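Local coordinates for BH1408 protein (Bacillus halodurans, PDB 4E0A) that belongs to the GNAT acetyltransferase family and probably transfers an acetyl group to an amine, at residues Arg4-Thr7 against Val8-Glu12; Ser43-Gln46 against Ala47-Gly51. The protein carries 1 engineered substitution. All coordinates share one frame; numbering follows the deposited sequence.

Contact 1: residues Arg4-Thr7 against Val8-Glu12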
ATOM      1  N   ARG A   4      19.105  10.419 -19.076  1.00 14.30           N
ATOM      2  CA  ARG A   4      18.199  10.929 -20.102  1.00 13.76           C
ATOM      3  C   ARG A   4      16.888  10.174 -19.994  1.00 15.11           C
ATOM      4  O   ARG A   4      16.818   9.151 -19.331  1.00 10.10           O
ATOM      5  CB  ARG A   4      18.786  10.738 -21.505  1.00 14.21           C
ATOM      6  CG  ARG A   4      19.183   9.303 -21.833  1.00 13.72           C
ATOM      7  CD  ARG A   4      19.303   9.107 -23.346  1.00 14.47           C
ATOM      8  NE  ARG A   4      19.756   7.763 -23.705  1.00 18.62           N
ATOM      9  CZ  ARG A   4      18.958   6.706 -23.828  1.00 16.28           C
ATOM     10  NH1 ARG A   4      17.658   6.827 -23.607  1.00 15.44           N
ATOM     11  NH2 ARG A   4      19.463   5.519 -24.160  1.00 14.14           N
ATOM     12  N   GLU A   5      15.850  10.675 -20.647  1.00 12.54           N
ATOM     13  CA  GLU A   5      14.626   9.906 -20.747  1.00 15.11           C
ATOM     14  C   GLU A   5      14.854   8.716 -21.652  1.00 13.82           C
ATOM     15  O   GLU A   5      15.675   8.758 -22.560  1.00 11.59           O
ATOM     16  CB  GLU A   5      13.457  10.769 -21.239  1.00 16.86           C
ATOM     17  CG  GLU A   5      13.041  11.832 -20.231  1.00 23.29           C
ATOM     18  CD  GLU A   5      11.609  12.313 -20.431  1.00 28.39           C
ATOM     19  OE1 GLU A   5      11.008  12.018 -21.485  1.00 30.53           O
ATOM     20  OE2 GLU A   5      11.082  12.987 -19.523  1.00 31.42           O
ATOM     21  N   ALA A   6      14.133   7.637 -21.372  1.00 14.67           N
ATOM     22  CA  ALA A   6      14.227   6.428 -22.165  1.00 12.38           C
ATOM     23  C   ALA A   6      13.635   6.634 -23.555  1.00 13.88           C
ATOM     24  O   ALA A   6      12.848   7.562 -23.798  1.00 15.06           O
ATOM     25  CB  ALA A   6      13.504   5.281 -21.458  1.00 10.25           C
ATOM     26  N   THR A   7      14.027   5.771 -24.474  1.00 15.93           N
ATOM     27  CA  THR A   7      13.287   5.639 -25.718  1.00 23.95           C
ATOM     28  C   THR A   7      12.809   4.199 -25.825  1.00 23.19           C
ATOM     29  O   THR A   7      13.221   3.332 -25.045  1.00 16.82           O
ATOM     30  CB  THR A   7      14.137   5.994 -26.951  1.00 26.67           C
ATOM     31  OG1 THR A   7      14.922   4.859 -27.334  1.00 30.58           O
ATOM     32  CG2 THR A   7      15.052   7.175 -26.655  1.00 26.56           C
ATOM     33  N   VAL A   8      11.946   3.941 -26.797  1.00 26.95           N
ATOM     34  CA  VAL A   8      11.420   2.597 -27.008  1.00 31.28           C
ATOM     35  C   VAL A   8      12.549   1.587 -27.216  1.00 21.33           C
ATOM     36  O   VAL A   8      12.494   0.470 -26.715  1.00 23.58           O
ATOM     37  CB  VAL A   8      10.396   2.573 -28.170  1.00 43.06           C
ATOM     38  CG1 VAL A   8      10.212   1.164 -28.720  1.00 47.85           C
ATOM     39  CG2 VAL A   8       9.065   3.159 -27.695  1.00 44.90           C
ATOM     40  N   GLN A   9      13.592   2.013 -27.910  1.00 17.82           N
ATOM     41  CA  GLN A   9      14.770   1.187 -28.178  1.00 25.95           C
ATOM     42  C   GLN A   9      15.509   0.712 -26.906  1.00 20.67           C
ATOM     43  O   GLN A   9      16.347  -0.186 -26.963  1.00 20.71           O
ATOM     44  CB  GLN A   9      15.724   1.966 -29.093  1.00 37.87           C
ATOM     45  CG  GLN A   9      16.908   1.189 -29.652  1.00 49.91           C
ATOM     46  CD  GLN A   9      17.828   2.070 -30.489  1.00 59.98           C
ATOM     47  OE1 GLN A   9      17.575   3.265 -30.658  1.00 61.82           O
ATOM     48  NE2 GLN A   9      18.902   1.482 -31.016  1.00 63.00           N
ATOM     49  N   ASP A  10      15.196   1.317 -25.764  1.00 15.40           N
ATOM     50  CA  ASP A  10      15.816   0.936 -24.498  1.00 14.76           C
ATOM     51  C   ASP A  10      15.186  -0.314 -23.875  1.00 12.24           C
ATOM     52  O   ASP A  10      15.684  -0.813 -22.871  1.00 12.61           O
ATOM     53  CB  ASP A  10      15.753   2.091 -23.482  1.00 10.58           C
ATOM     54  CG  ASP A  10      16.618   3.269 -23.892  1.00 14.30           C
ATOM     55  OD1 ASP A  10      17.669   3.034 -24.523  1.00 12.48           O
ATOM     56  OD2 ASP A  10      16.250   4.422 -23.583  1.00 15.15           O
ATOM     57  N   TYR A  11      14.110  -0.819 -24.482  1.00  9.91           N
ATOM     58  CA  TYR A  11      13.318  -1.878 -23.857  1.00 12.16           C
ATOM     59  C   TYR A  11      14.133  -3.088 -23.382  1.00 10.84           C
ATOM     60  O   TYR A  11      14.025  -3.499 -22.224  1.00 10.99           O
ATOM     61  CB  TYR A  11      12.155  -2.348 -24.755  1.00 13.49           C
ATOM     62  CG  TYR A  11      11.595  -3.654 -24.234  1.00 13.50           C
ATOM     63  CD1 TYR A  11      10.850  -3.684 -23.061  1.00 15.69           C
ATOM     64  CD2 TYR A  11      11.871  -4.865 -24.869  1.00 13.79           C
ATOM     65  CE1 TYR A  11      10.366  -4.880 -22.542  1.00 15.33           C
ATOM     66  CE2 TYR A  11      11.395  -6.068 -24.354  1.00  8.70           C
ATOM     67  CZ  TYR A  11      10.644  -6.068 -23.197  1.00 10.30           C
ATOM     68  OH  TYR A  11      10.172  -7.244 -22.671  1.00 15.34           O
ATOM     69  N   GLU A  12      14.930  -3.667 -24.272  1.00 11.96           N
ATOM     70  CA  GLU A  12      15.608  -4.919 -23.956  1.00 13.49           C
ATOM     71  C   GLU A  12      16.503  -4.798 -22.728  1.00 15.27           C
ATOM     72  O   GLU A  12      16.469  -5.645 -21.837  1.00 14.01           O
ATOM     73  CB  GLU A  12      16.395  -5.460 -25.169  1.00 15.89           C
ATOM     74  CG  GLU A  12      15.519  -6.317 -26.072  1.00 21.15           C
ATOM     75  CD  GLU A  12      16.203  -6.776 -27.350  1.00 31.24           C
ATOM     76  OE1 GLU A  12      17.438  -6.643 -27.466  1.00 28.94           O
ATOM     77  OE2 GLU A  12      15.483  -7.271 -28.247  1.00 35.90           O
TER
HETATM   78  O   HOH W   1      17.551   4.938 -27.039  1.00 35.83           O
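R4 and D10 meet head-on, NH1 and NH2 of the guanidinium each taking one carboxylate oxygen. NH1 of R4 reaches OD2 of D10 at 2.8 Å, on the syn side of the acid, while NH2 of R4 meets OD1 of D10 at 3.1 Å along an almost straight N-H (177°). The two flat groups lie nearly coplanar, 23° apart. OD2 also takes the backbone N-H of T7, 2.7 Å from T7 N to D10 OD2, and this donor arrives from above the carboxylate plane. Two firm bonds on that oxygen of a buried aspartate would be expected to favour its charged form. This is the junction between the first strand and the first helix of the GNAT fold: strand 2-5 ends, the chain makes a short 3-10 turn, and helix 11-28 follows. The turn is closed from D10 N to T7 O at 2.9 Å. T7 OG1, set between its own N and carbonyl carbon (chi1 83°), takes a weak bond from the Q9 N-H, in the manner of an ST turn, and shares water 1 with D10 OD1. Farther out, NH1 of R4 also donates to the carbonyl of E5, 3.0 Å from NH1 to E5 O, which steadies the rotation of the guanidinium; strand 54-62 touches the R4 side chain through V58 and V60.

Contact 2: residues Ser43-Gln46 against Ala47-Gly51; sequences SRFQ and AAVQG. Engineered in segment 43-46: R44 (natural residue Phe).
F45 turns one ring face to V49 a turn further along the helix, and the CG2 methyl of the valine sits over it. The methyl stands 3.8 Å from the ring centroid and 18° off its normal, a CH-pi contact shifted toward the rim, with CZ of F45 nearest CG2 of V49 at 3.6 Å. With CG anti to the backbone N (chi1 174°), the ring is carried along the helix side to where that methyl can meet its face. The ring also packs on A6, L40 and V56. On a neighbouring stripe Q46 and Q50 cross with their amide planes 77° apart. NE2 of Q46 gives only a weak bond to OE1 of Q50, at 3.4 Å, so the pair touches loosely beside V8. Beneath the side chains the backbone is held by i to i+4 bonds, such as V49 N to F45 O at 3.0 Å and Q50 N to Q46 O at 3.0 Å. R44 is an engineered residue, a phenylalanine in the natural protein. The A48 carbonyl accepts from the S54 hydroxyl, tying the helix to the next strand. The i/i+4 spacing is that of an alpha-helix, and with F45, A48 and V49 against V56 the helix is amphipathic: the second helix of the GNAT fold, packed on strand 54-62.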
ATOM      1  N   SER A  43       4.868  -3.569 -24.537  1.00 17.67           N
ATOM      2  CA  SER A  43       3.848  -2.548 -24.780  1.00 18.84           C
ATOM      3  C   SER A  43       3.632  -1.655 -23.556  1.00 19.13           C
ATOM      4  O   SER A  43       3.417  -0.447 -23.682  1.00 18.33           O
ATOM      5  CB  SER A  43       2.526  -3.176 -25.232  1.00 21.25           C
ATOM      6  OG  SER A  43       2.645  -3.662 -26.559  1.00 24.82           O
ATOM      7  N   ARG A  44       3.711  -2.238 -22.369  1.00 17.14           N
ATOM      8  CA  ARG A  44       3.517  -1.455 -21.157  1.00 19.59           C
ATOM      9  C   ARG A  44       4.720  -0.558 -20.867  1.00 22.83           C
ATOM     10  O   ARG A  44       4.579   0.534 -20.309  1.00 20.60           O
ATOM     11  CB  ARG A  44       3.172  -2.358 -19.981  1.00 23.04           C
ATOM     12  CG  ARG A  44       1.873  -3.133 -20.227  1.00 35.06           C
ATOM     13  CD  ARG A  44       1.249  -3.664 -18.946  1.00 43.47           C
ATOM     14  NE  ARG A  44      -0.060  -4.264 -19.203  1.00 48.31           N
ATOM     15  CZ  ARG A  44      -1.198  -3.578 -19.261  1.00 48.65           C
ATOM     16  NH1 ARG A  44      -1.192  -2.267 -19.077  1.00 51.77           N
ATOM     17  NH2 ARG A  44      -2.343  -4.203 -19.501  1.00 47.22           N
ATOM     18  N   PHE A  45       5.904  -1.020 -21.255  1.00 18.06           N
ATOM     19  CA  PHE A  45       7.081  -0.172 -21.201  1.00 16.00           C
ATOM     20  C   PHE A  45       6.860   1.024 -22.126  1.00 18.46           C
ATOM     21  O   PHE A  45       7.027   2.176 -21.723  1.00 14.60           O
ATOM     22  CB  PHE A  45       8.326  -0.943 -21.632  1.00 13.50           C
ATOM     23  CG  PHE A  45       9.552  -0.087 -21.734  1.00 14.99           C
ATOM     24  CD1 PHE A  45      10.153   0.417 -20.596  1.00 16.19           C
ATOM     25  CD2 PHE A  45      10.094   0.229 -22.974  1.00 17.35           C
ATOM     26  CE1 PHE A  45      11.295   1.210 -20.688  1.00 14.33           C
ATOM     27  CE2 PHE A  45      11.234   1.025 -23.073  1.00 18.09           C
ATOM     28  CZ  PHE A  45      11.829   1.517 -21.926  1.00 18.16           C
ATOM     29  N   GLN A  46       6.467   0.750 -23.365  1.00 17.71           N
ATOM     30  CA  GLN A  46       6.248   1.826 -24.326  1.00 22.65           C
ATOM     31  C   GLN A  46       5.221   2.842 -23.808  1.00 22.15           C
ATOM     32  O   GLN A  46       5.412   4.048 -23.934  1.00 19.61           O
ATOM     33  CB  GLN A  46       5.839   1.274 -25.693  1.00 26.84           C
ATOM     34  CG  GLN A  46       5.514   2.361 -26.716  1.00 39.50           C
ATOM     35  CD  GLN A  46       4.936   1.810 -28.013  1.00 51.92           C
ATOM     36  OE1 GLN A  46       4.709   0.604 -28.150  1.00 56.81           O
ATOM     37  NE2 GLN A  46       4.694   2.698 -28.973  1.00 55.14           N
ATOM     38  N   ALA A  47       4.141   2.353 -23.207  1.00 14.42           N
ATOM     39  CA  ALA A  47       3.143   3.254 -22.636  1.00 20.19           C
ATOM     40  C   ALA A  47       3.723   4.139 -21.533  1.00 21.15           C
ATOM     41  O   ALA A  47       3.300   5.283 -21.375  1.00 20.58           O
ATOM     42  CB  ALA A  47       1.943   2.476 -22.107  1.00 17.69           C
ATOM     43  N   ALA A  48       4.677   3.616 -20.761  1.00 17.07           N
ATOM     44  CA  ALA A  48       5.227   4.389 -19.652  1.00 15.57           C
ATOM     45  C   ALA A  48       6.121   5.465 -20.218  1.00 16.97           C
ATOM     46  O   ALA A  48       6.115   6.602 -19.741  1.00 17.85           O
ATOM     47  CB  ALA A  48       6.000   3.507 -18.685  1.00 15.63           C
ATOM     48  N   VAL A  49       6.880   5.098 -21.248  1.00 15.32           N
ATOM     49  CA  VAL A  49       7.776   6.030 -21.920  1.00 19.14           C
ATOM     50  C   VAL A  49       7.016   7.229 -22.518  1.00 23.58           C
ATOM     51  O   VAL A  49       7.451   8.383 -22.402  1.00 24.15           O
ATOM     52  CB  VAL A  49       8.596   5.303 -23.015  1.00 16.58           C
ATOM     53  CG1 VAL A  49       9.350   6.307 -23.906  1.00 19.87           C
ATOM     54  CG2 VAL A  49       9.565   4.267 -22.385  1.00 12.97           C
ATOM     55  N   GLN A  50       5.870   6.950 -23.128  1.00 24.41           N
ATOM     56  CA  GLN A  50       5.129   7.951 -23.887  1.00 24.71           C
ATOM     57  C   GLN A  50       3.920   8.507 -23.141  1.00 26.61           C
ATOM     58  O   GLN A  50       3.240   9.401 -23.639  1.00 27.31           O
ATOM     59  CB  GLN A  50       4.663   7.348 -25.209  1.00 28.91           C
ATOM     60  CG  GLN A  50       5.797   6.901 -26.116  1.00 35.57           C
ATOM     61  CD  GLN A  50       5.300   6.102 -27.307  1.00 41.62           C
ATOM     62  OE1 GLN A  50       4.145   5.672 -27.346  1.00 43.17           O
ATOM     63  NE2 GLN A  50       6.173   5.897 -28.287  1.00 44.03           N
ATOM     64  N   GLY A  51       3.652   7.975 -21.954  1.00 25.43           N
ATOM     65  CA  GLY A  51       2.466   8.340 -21.198  1.00 25.28           C
ATOM     66  C   GLY A  51       2.405   9.807 -20.819  1.00 26.53           C
ATOM     67  O   GLY A  51       3.435  10.458 -20.636  1.00 25.08           O
TER

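Contact 1 comes first along the chain, where strand 2-5 runs into helix 11-28; contact 2 lies wholly in helix 42-50, the next helix of the fold. Their centres are 10 Å apart, on the same side of the chain's centre, and they touch directly. The F45 ring brings CE2 to 3.6 Å from T7 O and to 3.7 Å from Y11 CA, while CG2 of V8 packs on CG of Q46 at 3.8 Å. Both also pack on strand 54-62, neighbour of strand 2-5 in the mixed sheet. The strand-to-helix turn and the second helix thus form one packed unit near the strand 2-5 edge of the GNAT sheet.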